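Local coordinates for protein Ufm1-specific protease (Caenorhabditis elegans, PDB 5EJJ) that cleaves ufm-1, a ubiquitin-like modifier, from its target proteins, acting as a thiol protease on the peptide bond at the modifier's C-terminal glycine, at residues A[14-20]-A[327-331]; A[144-148]-A[275-280]; A[403-407]-A[416-420]. One frame throughout, in Å; residues are numbered along the deposited sequence.

Contact 1. Residues A[14-20]-A[327-331]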
loop_
_atom_site.group_PDB
_atom_site.type_symbol
_atom_site.label_atom_id
_atom_site.label_comp_id
_atom_site.label_asym_id
_atom_site.label_seq_id
_atom_site.Cartn_x
_atom_site.Cartn_y
_atom_site.Cartn_z
ATOM N N ASN A 14 14.479 -6.151 -3.901
ATOM C CA ASN A 14 13.670 -7.342 -3.748
ATOM C C ASN A 14 14.534 -8.510 -3.325
ATOM O O ASN A 14 14.178 -9.238 -2.402
ATOM C CB ASN A 14 12.913 -7.662 -5.022
ATOM C CG ASN A 14 11.548 -6.997 -5.082
ATOM O OD1 ASN A 14 11.119 -6.296 -4.158
ATOM N ND2 ASN A 14 10.856 -7.214 -6.193
ATOM N N TYR A 15 15.677 -8.672 -3.992
ATOM C CA TYR A 15 16.672 -9.678 -3.610
ATOM C C TYR A 15 17.078 -9.487 -2.165
ATOM O O TYR A 15 17.230 -10.451 -1.407
ATOM C CB TYR A 15 17.921 -9.562 -4.457
ATOM C CG TYR A 15 18.951 -10.619 -4.133
ATOM C CD1 TYR A 15 19.893 -10.412 -3.140
ATOM C CD2 TYR A 15 18.989 -11.823 -4.839
ATOM C CE1 TYR A 15 20.845 -11.374 -2.840
ATOM C CE2 TYR A 15 19.935 -12.796 -4.554
ATOM C CZ TYR A 15 20.867 -12.569 -3.542
ATOM O OH TYR A 15 21.823 -13.533 -3.238
ATOM N N ALA A 16 17.286 -8.224 -1.810
ATOM C CA ALA A 16 17.560 -7.852 -0.445
ATOM C C ALA A 16 16.522 -8.473 0.472
ATOM O O ALA A 16 16.885 -9.158 1.427
ATOM C CB ALA A 16 17.583 -6.329 -0.298
ATOM N N ASN A 17 15.240 -8.258 0.173
ATOM C CA ASN A 17 14.173 -8.695 1.080
ATOM C C ASN A 17 14.050 -10.222 1.219
ATOM O O ASN A 17 13.775 -10.727 2.299
ATOM C CB ASN A 17 12.820 -8.122 0.668
ATOM C CG ASN A 17 12.787 -6.635 0.719
ATOM O OD1 ASN A 17 13.825 -6.009 0.853
ATOM N ND2 ASN A 17 11.592 -6.043 0.612
ATOM N N LEU A 18 14.230 -10.943 0.117
ATOM C CA LEU A 18 14.143 -12.389 0.158
ATOM C C LEU A 18 15.254 -12.891 1.042
ATOM O O LEU A 18 15.040 -13.719 1.936
ATOM C CB LEU A 18 14.341 -12.986 -1.229
ATOM C CG LEU A 18 14.227 -14.506 -1.263
ATOM C CD1 LEU A 18 12.863 -14.915 -0.757
ATOM C CD2 LEU A 18 14.453 -14.999 -2.670
ATOM N N ARG A 19 16.450 -12.381 0.762
ATOM C CA ARG A 19 17.652 -12.733 1.502
ATOM C C ARG A 19 17.393 -12.593 3.000
ATOM O O ARG A 19 17.618 -13.541 3.757
ATOM C CB ARG A 19 18.799 -11.835 1.078
ATOM C CG ARG A 19 20.142 -12.494 1.160
ATOM C CD ARG A 19 20.339 -13.418 0.002
ATOM N NE ARG A 19 21.544 -14.207 0.210
ATOM C CZ ARG A 19 21.587 -15.302 0.965
ATOM N NH1 ARG A 19 20.487 -15.733 1.586
ATOM N NH2 ARG A 19 22.727 -15.973 1.097
ATOM N N SER A 20 16.909 -11.417 3.408
ATOM C CA SER A 20 16.416 -11.199 4.762
ATOM C C SER A 20 15.571 -12.400 5.204
ATOM O O SER A 20 14.882 -12.384 6.227
ATOM C CB SER A 20 15.583 -9.912 4.797
ATOM O OG SER A 20 14.747 -9.865 5.948
ATOM N N ASN A 327 8.548 -11.090 -2.188
ATOM C CA ASN A 327 9.771 -10.424 -1.747
ATOM C C ASN A 327 9.475 -9.184 -0.925
ATOM O O ASN A 327 10.090 -8.137 -1.141
ATOM C CB ASN A 327 10.674 -10.056 -2.916
ATOM C CG ASN A 327 11.155 -11.261 -3.695
ATOM O OD1 ASN A 327 11.772 -11.123 -4.751
ATOM N ND2 ASN A 327 10.867 -12.449 -3.194
ATOM N N LEU A 328 8.512 -9.284 -0.014
ATOM C CA LEU A 328 8.253 -8.196 0.906
ATOM C C LEU A 328 9.308 -8.223 2.009
ATOM O O LEU A 328 10.000 -9.231 2.183
ATOM C CB LEU A 328 6.857 -8.327 1.484
ATOM C CG LEU A 328 5.784 -8.407 0.408
ATOM C CD1 LEU A 328 4.381 -8.481 1.032
ATOM C CD2 LEU A 328 5.913 -7.230 -0.520
ATOM N N PRO A 329 9.461 -7.109 2.747
ATOM C CA PRO A 329 10.493 -7.066 3.791
ATOM C C PRO A 329 9.959 -7.604 5.114
ATOM O O PRO A 329 8.772 -7.425 5.400
ATOM C CB PRO A 329 10.796 -5.575 3.903
ATOM C CG PRO A 329 9.488 -4.899 3.563
ATOM C CD PRO A 329 8.759 -5.817 2.603
ATOM N N SER A 330 10.822 -8.239 5.907
ATOM C CA SER A 330 10.403 -8.952 7.125
ATOM C C SER A 330 10.406 -8.122 8.413
ATOM O O SER A 330 9.905 -8.549 9.440
ATOM C CB SER A 330 11.279 -10.173 7.321
ATOM O OG SER A 330 12.638 -9.787 7.339
ATOM N N SER A 331 10.948 -6.921 8.341
ATOM C CA SER A 331 11.036 -6.054 9.499
ATOM C C SER A 331 9.696 -5.504 10.007
ATOM O O SER A 331 9.656 -4.893 11.078
ATOM C CB SER A 331 11.944 -4.872 9.162
ATOM O OG SER A 331 11.280 -3.965 8.294
#
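Asn17 reaches from the last turn of helix 8-19 to Asn327, its ND2 donating to the backbone O of Asn327 over 3.1 Å. The bond is weak, bent to 132° at the hydrogen. The same ND2 lies 3.2 Å from Pro329 N, which as a proline nitrogen has no hydrogen to share. With CG anti to the carbonyl carbon (chi1 -62°), the Asn17 amide is brought over the 327-329 backbone, its OD1 weakly bonded by Gln13 NE2 of the helix.

Asn327 OD1 accepts from Phe51 N of strand 45-53, and its ND2 donates weakly to Lys324 O. Asn14 likewise spends its ND2 on that strand, at Val49 O. Asn14 and Asn327 meet without a bond between them: Asn14 O lies 3.6 Å from Asn327 CB, and their side chains cross at about a right angle with the amide planes 81° apart. Leu18 CD1 comes to 4.0 Å from Asn327 ND2. Farther along, the hydroxyls meet tip to tip, Ser330 OG donating to Ser20 OG at 2.5 Å, a length not to be over-read, since Ser20 is the last residue built before a break.

The chemistry implies fastening through a third element: direct bonds are few and weak or doubtful, whereas both asparagines bond strand 45-53 of the N-terminal MPN family region, connecting it to 327-331 in the UfSP2 N-terminal family region.

Contact 2. Residues A[144-148]-A[275-280]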
loop_
_atom_site.group_PDB
_atom_site.type_symbol
_atom_site.label_atom_id
_atom_site.label_comp_id
_atom_site.label_asym_id
_atom_site.label_seq_id
_atom_site.Cartn_x
_atom_site.Cartn_y
_atom_site.Cartn_z
ATOM N N GLU A 144 -13.883 -31.975 -3.464
ATOM C CA GLU A 144 -13.724 -30.529 -3.292
ATOM C C GLU A 144 -12.586 -29.957 -4.144
ATOM O O GLU A 144 -12.729 -28.909 -4.787
ATOM C CB GLU A 144 -13.493 -30.184 -1.813
ATOM C CG GLU A 144 -14.707 -30.335 -0.905
ATOM C CD GLU A 144 -14.926 -31.768 -0.445
ATOM O OE1 GLU A 144 -14.179 -32.666 -0.901
ATOM O OE2 GLU A 144 -15.844 -32.000 0.378
ATOM N N GLN A 145 -11.461 -30.658 -4.152
ATOM C CA GLN A 145 -10.302 -30.200 -4.892
ATOM C C GLN A 145 -10.518 -30.069 -6.397
ATOM O O GLN A 145 -10.171 -29.068 -6.986
ATOM C CB GLN A 145 -9.110 -31.106 -4.603
ATOM C CG GLN A 145 -7.891 -30.789 -5.435
ATOM C CD GLN A 145 -6.597 -31.199 -4.760
ATOM O OE1 GLN A 145 -5.508 -30.948 -5.292
ATOM N NE2 GLN A 145 -6.705 -31.823 -3.581
ATOM N N GLU A 146 -11.084 -31.069 -7.044
ATOM C CA GLU A 146 -11.104 -30.997 -8.494
ATOM C C GLU A 146 -12.265 -30.190 -9.056
ATOM O O GLU A 146 -12.246 -29.757 -10.228
ATOM C CB GLU A 146 -11.017 -32.386 -9.122
ATOM C CG GLU A 146 -9.577 -32.739 -9.519
ATOM C CD GLU A 146 -8.804 -31.552 -10.139
ATOM O OE1 GLU A 146 -7.793 -31.117 -9.528
ATOM O OE2 GLU A 146 -9.200 -31.071 -11.235
ATOM N N ASP A 147 -13.271 -29.980 -8.212
ATOM C CA ASP A 147 -14.402 -29.150 -8.587
ATOM C C ASP A 147 -14.029 -27.685 -8.530
ATOM O O ASP A 147 -14.249 -26.958 -9.508
ATOM C CB ASP A 147 -15.602 -29.422 -7.692
ATOM C CG ASP A 147 -16.283 -30.724 -8.026
ATOM O OD1 ASP A 147 -16.193 -31.170 -9.197
ATOM O OD2 ASP A 147 -16.907 -31.293 -7.108
ATOM N N VAL A 148 -13.459 -27.258 -7.397
ATOM C CA VAL A 148 -12.980 -25.875 -7.255
ATOM C C VAL A 148 -12.070 -25.464 -8.417
ATOM O O VAL A 148 -12.203 -24.367 -8.954
ATOM C CB VAL A 148 -12.295 -25.615 -5.889
ATOM C CG1 VAL A 148 -10.920 -25.039 -6.075
ATOM C CG2 VAL A 148 -13.112 -24.649 -5.077
ATOM N N THR A 275 -8.059 -21.609 -1.627
ATOM C CA THR A 275 -9.016 -22.607 -1.170
ATOM C C THR A 275 -8.457 -24.024 -1.234
ATOM O O THR A 275 -8.456 -24.725 -0.233
ATOM C CB THR A 275 -10.302 -22.525 -1.986
ATOM O OG1 THR A 275 -10.922 -21.259 -1.728
ATOM C CG2 THR A 275 -11.237 -23.636 -1.585
ATOM N N VAL A 276 -7.988 -24.428 -2.413
ATOM C CA VAL A 276 -7.337 -25.721 -2.580
ATOM C C VAL A 276 -6.243 -25.923 -1.531
ATOM O O VAL A 276 -6.227 -26.935 -0.845
ATOM C CB VAL A 276 -6.749 -25.904 -4.007
ATOM C CG1 VAL A 276 -5.659 -26.966 -4.018
ATOM C CG2 VAL A 276 -7.838 -26.268 -4.987
ATOM N N ASN A 277 -5.343 -24.954 -1.405
ATOM C CA ASN A 277 -4.293 -24.975 -0.395
ATOM C C ASN A 277 -4.808 -25.311 1.006
ATOM O O ASN A 277 -4.255 -26.162 1.689
ATOM C CB ASN A 277 -3.584 -23.615 -0.366
ATOM C CG ASN A 277 -2.227 -23.667 0.321
ATOM O OD1 ASN A 277 -1.285 -24.246 -0.219
ATOM N ND2 ASN A 277 -2.114 -23.046 1.504
ATOM N N GLY A 278 -5.861 -24.640 1.440
ATOM C CA GLY A 278 -6.420 -24.906 2.757
ATOM C C GLY A 278 -7.083 -26.277 2.870
ATOM O O GLY A 278 -7.158 -26.860 3.948
ATOM N N ILE A 279 -7.579 -26.789 1.751
ATOM C CA ILE A 279 -8.167 -28.117 1.709
ATOM C C ILE A 279 -7.079 -29.170 1.903
ATOM O O ILE A 279 -7.182 -30.013 2.791
ATOM C CB ILE A 279 -8.889 -28.351 0.374
ATOM C CG1 ILE A 279 -10.253 -27.672 0.371
ATOM C CG2 ILE A 279 -9.054 -29.826 0.083
ATOM C CD1 ILE A 279 -10.931 -27.805 -0.971
ATOM N N ARG A 280 -6.038 -29.098 1.077
ATOM C CA ARG A 280 -4.875 -29.976 1.177
ATOM C C ARG A 280 -4.194 -29.896 2.547
ATOM O O ARG A 280 -3.464 -30.802 2.955
ATOM C CB ARG A 280 -3.843 -29.613 0.110
ATOM C CG ARG A 280 -4.345 -29.618 -1.308
ATOM C CD ARG A 280 -3.489 -30.552 -2.116
ATOM N NE ARG A 280 -3.522 -30.263 -3.543
ATOM C CZ ARG A 280 -2.718 -29.393 -4.154
ATOM N NH1 ARG A 280 -1.818 -28.708 -3.447
ATOM N NH2 ARG A 280 -2.814 -29.209 -5.472
#
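Gln145 and Val276 mark the nearest backbone approach of two almost exactly antiparallel helical segments, their axes 9.8 Å apart and their directions 174° from one another. Between them Val148 CG1 meets Val276 CG2 at 3.5 Å, and Val148 CG2 lies 4.1 Å from Thr275 CG2; all three residues are buried. One turn away, the far end of Ile279 supplies the contact, its CD1 lying 3.6 Å from Glu144 CB, while the Glu144 carboxylate bends off and OE2 takes a weak bond from Gly142 N.

The two helices each follow a strand, 127-139 and 235-247, and these strands are antiparallel neighbours in a five-stranded sheet; the helices run antiparallel to each other, as do the two strands that precede them. Val148 also rests on Trp137 and Leu139 of the first strand.

At the outer margin the chemistry turns polar. Gln145, with CG anti to its own nitrogen and the chain extended beyond, presents OE1 to the edge of the Arg280 guanidinium: NE donates over 2.7 Å at 157°, and NH2 adds a weak bond of 3.2 Å. The amide and guanidinium planes are turned 46° apart. With an alanine in place of Gln145, Arg280 NE is likely to lose this acceptor and the guanidinium to be freer to swing. Val276 CG1 lies 3.8 Å above the centre of that guanidinium, covering one of its faces.

Contact 3. Residues A[403-407]-A[416-420]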
loop_
_atom_site.group_PDB
_atom_site.type_symbol
_atom_site.label_atom_id
_atom_site.label_comp_id
_atom_site.label_asym_id
_atom_site.label_seq_id
_atom_site.Cartn_x
_atom_site.Cartn_y
_atom_site.Cartn_z
ATOM N N THR A 403 -4.002 11.280 15.075
ATOM C CA THR A 403 -3.088 11.079 13.967
ATOM C C THR A 403 -2.089 9.970 14.289
ATOM O O THR A 403 -2.016 8.988 13.578
ATOM C CB THR A 403 -2.350 12.359 13.594
ATOM O OG1 THR A 403 -3.285 13.317 13.079
ATOM C CG2 THR A 403 -1.294 12.062 12.544
ATOM N N ILE A 404 -1.352 10.088 15.381
ATOM C CA ILE A 404 -0.420 9.026 15.747
ATOM C C ILE A 404 -1.120 7.673 15.801
ATOM O O ILE A 404 -0.532 6.641 15.481
ATOM C CB ILE A 404 0.282 9.318 17.095
ATOM C CG1 ILE A 404 1.113 10.591 16.985
ATOM C CG2 ILE A 404 1.193 8.171 17.525
ATOM C CD1 ILE A 404 1.711 11.003 18.278
ATOM N N TRP A 405 -2.390 7.673 16.182
ATOM C CA TRP A 405 -3.104 6.408 16.308
ATOM C C TRP A 405 -3.357 5.850 14.928
ATOM O O TRP A 405 -3.041 4.689 14.649
ATOM C CB TRP A 405 -4.429 6.565 17.060
ATOM C CG TRP A 405 -5.073 5.242 17.402
ATOM C CD1 TRP A 405 -5.712 4.404 16.544
ATOM C CD2 TRP A 405 -5.129 4.613 18.691
ATOM N NE1 TRP A 405 -6.164 3.295 17.212
ATOM C CE2 TRP A 405 -5.818 3.397 18.533
ATOM C CE3 TRP A 405 -4.673 4.965 19.964
ATOM C CZ2 TRP A 405 -6.062 2.528 19.593
ATOM C CZ3 TRP A 405 -4.921 4.100 21.021
ATOM C CH2 TRP A 405 -5.613 2.899 20.827
ATOM N N SER A 406 -3.913 6.690 14.062
ATOM C CA SER A 406 -4.253 6.268 12.717
ATOM C C SER A 406 -3.040 5.661 12.015
ATOM O O SER A 406 -3.172 4.702 11.250
ATOM C CB SER A 406 -4.822 7.434 11.918
ATOM O OG SER A 406 -3.789 8.254 11.406
ATOM N N TRP A 407 -1.856 6.192 12.291
ATOM C CA TRP A 407 -0.653 5.626 11.692
ATOM C C TRP A 407 -0.491 4.182 12.119
ATOM O O TRP A 407 -0.055 3.354 11.334
ATOM C CB TRP A 407 0.591 6.428 12.052
ATOM C CG TRP A 407 1.869 5.936 11.451
ATOM C CD1 TRP A 407 2.538 6.494 10.415
ATOM C CD2 TRP A 407 2.652 4.805 11.870
ATOM N NE1 TRP A 407 3.684 5.780 10.145
ATOM C CE2 TRP A 407 3.772 4.736 11.026
ATOM C CE3 TRP A 407 2.513 3.841 12.870
ATOM C CZ2 TRP A 407 4.742 3.750 11.152
ATOM C CZ3 TRP A 407 3.489 2.851 12.984
ATOM C CH2 TRP A 407 4.583 2.820 12.137
ATOM N N LYS A 416 -7.772 -1.936 16.299
ATOM C CA LYS A 416 -8.606 -1.106 17.175
ATOM C C LYS A 416 -8.714 0.294 16.597
ATOM O O LYS A 416 -7.711 0.874 16.174
ATOM C CB LYS A 416 -8.018 -1.017 18.587
ATOM C CG LYS A 416 -7.304 -2.267 19.110
ATOM C CD LYS A 416 -6.934 -2.081 20.593
ATOM C CE LYS A 416 -6.070 -3.213 21.152
ATOM N NZ LYS A 416 -6.871 -4.284 21.822
ATOM N N PRO A 417 -9.928 0.856 16.589
ATOM C CA PRO A 417 -10.188 2.150 15.937
ATOM C C PRO A 417 -9.658 3.344 16.746
ATOM O O PRO A 417 -9.528 3.247 17.970
ATOM C CB PRO A 417 -11.714 2.194 15.867
ATOM C CG PRO A 417 -12.155 1.418 17.086
ATOM C CD PRO A 417 -11.105 0.346 17.317
ATOM N N VAL A 418 -9.360 4.456 16.074
ATOM C CA VAL A 418 -8.890 5.651 16.782
ATOM C C VAL A 418 -9.914 6.150 17.809
ATOM O O VAL A 418 -11.100 6.302 17.498
ATOM C CB VAL A 418 -8.414 6.786 15.823
ATOM C CG1 VAL A 418 -7.806 6.184 14.580
ATOM C CG2 VAL A 418 -9.545 7.759 15.462
ATOM N N PRO A 419 -9.456 6.353 19.059
ATOM C CA PRO A 419 -10.343 6.754 20.161
ATOM C C PRO A 419 -10.885 8.185 20.069
ATOM O O PRO A 419 -10.307 9.063 19.424
ATOM C CB PRO A 419 -9.461 6.575 21.405
ATOM C CG PRO A 419 -8.386 5.579 20.977
ATOM C CD PRO A 419 -8.125 5.934 19.547
ATOM N N SER A 420 -12.032 8.384 20.711
ATOM C CA SER A 420 -12.671 9.689 20.841
ATOM C C SER A 420 -12.061 10.385 22.048
ATOM O O SER A 420 -11.436 9.727 22.890
ATOM C CB SER A 420 -14.168 9.508 21.093
ATOM O OG SER A 420 -14.380 8.639 22.199
#
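The indole of Trp405 has one face laid against Val418 CA and the Pro419 ring, and its N-H edge turned to Lys416. Over that face two CH-pi contacts sit in a row. Val418 CA stands 3.7 Å from the centroid of the Trp405 five-membered ring, and Pro419 CD stands 3.5 Å from the centroid of its six-membered ring, close to the normal. The proline side chain crosses the indole at about a right angle, so CD bears down on the shared bond while CG lies toward CZ3 and CH2. Val418 CG1 touches Trp405 CD1 at 3.4 Å and also approaches Ser406.

At the edge, Trp405 NE1 donates to Lys416 O over 3.1 Å, nearly straight at 173°. The acceptor lies in the plane of the indole, but the donor stands 44° out of the carbonyl plane, so the bond is not aimed at a lone pair. Together face and edge fix the ring's rotation: with CG anti to the backbone nitrogen (chi1 -170°), the indole is held over one face by carbon and at its N-H edge by a carbonyl. The example illustrates how a tryptophan can combine a flat apolar surface with one directional donor.

Ser406 turns its hydroxyl back into the helix, OG donating to Thr403 O, which also accepts from Trp407 N. Ser406 OG also accepts from Asn380 N.

Helix 396-409 starts at Cys396, the inferred active-site cysteine and probably the nucleophile, as the central helix of papain-like proteases does; this contact lies farther down it. Pro419 O binds Gln402 NE2 of the same helix, Trp405 and Pro419 both rest on Leu457 of helix 447-457, and Ser420 N-caps helix 421-425.

In the fold
None of the three contacts is wholly core; each is partly buried, and each joins a different set of elements. Contact 2, its centre about 29 Å from the centre of the chain, is the most peripheral, and pairs two helices through an aliphatic seam with a polar fringe. Contacts 1 and 3 both set a helix against irregular chain, yet differ in chemistry: amides and hydroxyls in contact 1, an indole face on carbon with one N-H bond in contact 3. They also differ in reach, contact 1 joining residues some 300 positions apart, contact 3 folding a short turn back onto its own helix. Contacts 1 and 3 approach to about 9 Å between nearest atoms, without touching.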